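Local atomic coordinates of subclass B3 metallo-beta-lactamase (Sphingobium indicum, PDB entry 7LUU), a protein that probably hydrolyses beta-lactam antibiotics with a two-zinc active site, as a subclass B3 metallo-beta-lactamase. Residues A[80-85]-A[108-113]. Numbering follows the deposited sequence.
Sequences LIDTGA and LGFDPR
The apolar part of the interface centres on the F110 ring, whose CD2 lies 3.7 Å from CD2 of L80; the methyl comes in obliquely. With CG anti to the backbone N (chi1 175°), the L80 branch extends toward the ring. A looser contact, 4.2 Å between L80 CD2 and L108 CD1, adds the second leucine. The polar part is a carboxylate at a ring edge: OD2 of D82 sits 3.5 Å from CE1 of F110, near the ring plane. The carboxylate and ring planes are 76° apart. D82 CB also lies 4.0 Å from F110 CZ.

Within 80-85, G84 N donates to D82 OD1 (3.2 Å, 157°), meeting it from above the carboxylate plane; this Asx turn restrains the carboxylate as strand 79-82 ends. OD1 also hydrogen-bonds a bound glycerol, probably from the crystallisation liquor, while OD2 is the oxygen at the ring edge.

On the other side, G109 closes helix 98-107 with a Schellman motif, and the loop that follows carries F110 and leads to strand 115-119. F110 also packs edge-to-face with Y69 of strand 68-70 and touches V105 of the helix. The contact thus joins strand 79-82 to the loop after helix 98-107, within the beta-alpha-beta crossover from strand 87-90 to 115-119, away from the zinc ions. With no hydrogen bond across and 153 Å² buried, cohesion rests on apolar packing, to which the carboxylate, facing the electropositive ring rim, may add a weak electrostatic attraction.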
ATOM      1  N   LEU A  80      -7.309  -6.217   6.037  1.00 12.65           N
ATOM      2  CA  LEU A  80      -7.296  -6.647   7.448  1.00 12.95           C
ATOM      3  C   LEU A  80      -7.120  -8.158   7.424  1.00 15.62           C
ATOM      4  O   LEU A  80      -7.842  -8.854   6.701  1.00 15.94           O
ATOM      5  CB  LEU A  80      -8.605  -6.263   8.176  1.00 15.35           C
ATOM      6  CG  LEU A  80      -8.613  -6.810   9.582  1.00 12.99           C
ATOM      7  CD1 LEU A  80      -7.735  -5.851  10.459  1.00 16.38           C
ATOM      8  CD2 LEU A  80     -10.088  -6.755  10.028  1.00 17.00           C
ATOM      9  N   ILE A  81      -6.100  -8.649   8.120  1.00 13.46           N
ATOM     10  CA  ILE A  81      -5.833 -10.095   8.205  1.00 15.35           C
ATOM     11  C   ILE A  81      -6.023 -10.527   9.638  1.00 16.89           C
ATOM     12  O   ILE A  81      -5.374  -9.981  10.542  1.00 14.90           O
ATOM     13  CB  ILE A  81      -4.394 -10.435   7.752  1.00 15.88           C
ATOM     14  CG1 ILE A  81      -4.146  -9.870   6.348  1.00 19.09           C
ATOM     15  CG2 ILE A  81      -4.121 -11.988   7.839  1.00 17.76           C
ATOM     16  CD1 ILE A  81      -2.662  -9.935   5.988  1.00 16.99           C
ATOM     17  N   ASP A  82      -6.876 -11.522   9.854  1.00 15.65           N
ATOM     18  CA  ASP A  82      -7.048 -12.128  11.168  1.00 20.14           C
ATOM     19  C   ASP A  82      -6.116 -13.337  11.269  1.00 21.07           C
ATOM     20  O   ASP A  82      -6.396 -14.399  10.712  1.00 23.11           O
ATOM     21  CB  ASP A  82      -8.511 -12.494  11.387  1.00 20.91           C
ATOM     22  CG  ASP A  82      -8.728 -13.254  12.671  1.00 27.20           C
ATOM     23  OD1 ASP A  82      -7.752 -13.340  13.447  1.00 24.14           O
ATOM     24  OD2 ASP A  82      -9.864 -13.841  12.821  1.00 30.62           O
ATOM     25  N   THR A  83      -5.031 -13.213  12.053  1.00 19.34           N
ATOM     26  CA  THR A  83      -3.985 -14.231  12.016  1.00 21.91           C
ATOM     27  C   THR A  83      -4.201 -15.354  13.027  1.00 26.49           C
ATOM     28  O   THR A  83      -3.464 -16.339  12.996  1.00 27.11           O
ATOM     29  CB  THR A  83      -2.625 -13.611  12.315  1.00 24.16           C
ATOM     30  OG1 THR A  83      -2.614 -13.284  13.723  1.00 22.64           O
ATOM     31  CG2 THR A  83      -2.405 -12.267  11.521  1.00 17.11           C
ATOM     32  N   GLY A  84      -5.157 -15.202  13.918  1.00 23.57           N
ATOM     33  CA  GLY A  84      -5.352 -16.117  15.027  1.00 24.60           C
ATOM     34  C   GLY A  84      -4.615 -15.703  16.283  1.00 29.72           C
ATOM     35  O   GLY A  84      -4.933 -16.208  17.370  1.00 29.37           O
ATOM     36  N   ALA A  85      -3.673 -14.769  16.167  1.00 25.47           N
ATOM     37  CA  ALA A  85      -2.902 -14.203  17.275  1.00 26.73           C
ATOM     38  C   ALA A  85      -2.794 -12.692  17.127  1.00 25.00           C
ATOM     39  O   ALA A  85      -1.800 -12.064  17.495  1.00 25.69           O
ATOM     40  CB  ALA A  85      -1.512 -14.800  17.350  1.00 30.45           C
ATOM     41  N   LEU A 108     -17.075  -5.679  11.003  1.00 18.25           N
ATOM     42  CA  LEU A 108     -16.754  -7.084  10.766  1.00 18.63           C
ATOM     43  C   LEU A 108     -16.741  -7.911  12.046  1.00 20.43           C
ATOM     44  O   LEU A 108     -16.505  -9.125  11.957  1.00 24.75           O
ATOM     45  CB  LEU A 108     -15.391  -7.211  10.085  1.00 15.87           C
ATOM     46  CG  LEU A 108     -15.314  -6.645   8.647  1.00 17.65           C
ATOM     47  CD1 LEU A 108     -13.840  -6.796   8.140  1.00 20.71           C
ATOM     48  CD2 LEU A 108     -16.235  -7.488   7.743  1.00 17.85           C
ATOM     49  N   GLY A 109     -16.893  -7.284  13.214  1.00 19.68           N
ATOM     50  CA  GLY A 109     -16.912  -7.973  14.479  1.00 19.02           C
ATOM     51  C   GLY A 109     -15.596  -8.034  15.190  1.00 21.52           C
ATOM     52  O   GLY A 109     -15.466  -8.792  16.156  1.00 21.76           O
ATOM     53  N   PHE A 110     -14.614  -7.237  14.771  1.00 17.75           N
ATOM     54  CA  PHE A 110     -13.286  -7.286  15.367  1.00 17.48           C
ATOM     55  C   PHE A 110     -13.065  -6.082  16.291  1.00 19.96           C
ATOM     56  O   PHE A 110     -13.703  -5.022  16.143  1.00 21.45           O
ATOM     57  CB  PHE A 110     -12.219  -7.274  14.254  1.00 17.48           C
ATOM     58  CG  PHE A 110     -12.191  -8.541  13.407  1.00 18.64           C
ATOM     59  CD1 PHE A 110     -11.699  -9.704  13.929  1.00 18.68           C
ATOM     60  CD2 PHE A 110     -12.560  -8.493  12.083  1.00 18.54           C
ATOM     61  CE1 PHE A 110     -11.638 -10.868  13.186  1.00 23.20           C
ATOM     62  CE2 PHE A 110     -12.525  -9.677  11.303  1.00 20.00           C
ATOM     63  CZ  PHE A 110     -12.078 -10.838  11.849  1.00 23.31           C
ATOM     64  N   ASP A 111     -12.127  -6.258  17.239  1.00 19.18           N
ATOM     65  CA  ASP A 111     -11.708  -5.196  18.149  1.00 18.22           C
ATOM     66  C   ASP A 111     -10.417  -4.615  17.606  1.00 16.16           C
ATOM     67  O   ASP A 111      -9.408  -5.340  17.552  1.00 17.96           O
ATOM     68  CB  ASP A 111     -11.495  -5.768  19.551  1.00 17.91           C
ATOM     69  CG  ASP A 111     -11.231  -4.708  20.589  1.00 19.50           C
ATOM     70  OD1 ASP A 111     -10.864  -3.564  20.241  1.00 21.58           O
ATOM     71  OD2 ASP A 111     -11.375  -5.052  21.811  1.00 28.53           O
ATOM     72  N   PRO A 112     -10.397  -3.320  17.253  1.00 16.90           N
ATOM     73  CA  PRO A 112      -9.162  -2.708  16.737  1.00 18.13           C
ATOM     74  C   PRO A 112      -8.015  -2.771  17.719  1.00 18.55           C
ATOM     75  O   PRO A 112      -6.864  -2.716  17.273  1.00 18.33           O
ATOM     76  CB  PRO A 112      -9.590  -1.250  16.489  1.00 20.41           C
ATOM     77  CG  PRO A 112     -11.076  -1.357  16.167  1.00 17.96           C
ATOM     78  CD  PRO A 112     -11.560  -2.433  17.093  1.00 19.08           C
ATOM     79  N   ARG A 113      -8.288  -2.913  19.020  1.00 18.01           N
ATOM     80  CA  ARG A 113      -7.193  -3.056  19.976  1.00 17.71           C
ATOM     81  C   ARG A 113      -6.386  -4.329  19.732  1.00 20.16           C
ATOM     82  O   ARG A 113      -5.268  -4.452  20.279  1.00 18.77           O
ATOM     83  CB  ARG A 113      -7.748  -3.060  21.404  1.00 19.85           C
ATOM     84  CG  ARG A 113      -8.212  -1.652  21.829  1.00 21.25           C
ATOM     85  CD  ARG A 113      -8.914  -1.677  23.228  1.00 18.19           C
ATOM     86  NE  ARG A 113     -10.151  -2.405  23.090  1.00 19.83           N
ATOM     87  CZ  ARG A 113     -11.028  -2.482  24.072  1.00 22.73           C
ATOM     88  NH1 ARG A 113     -12.134  -3.156  23.863  1.00 22.44           N
ATOM     89  NH2 ARG A 113     -10.754  -1.899  25.282  1.00 21.00           N
TER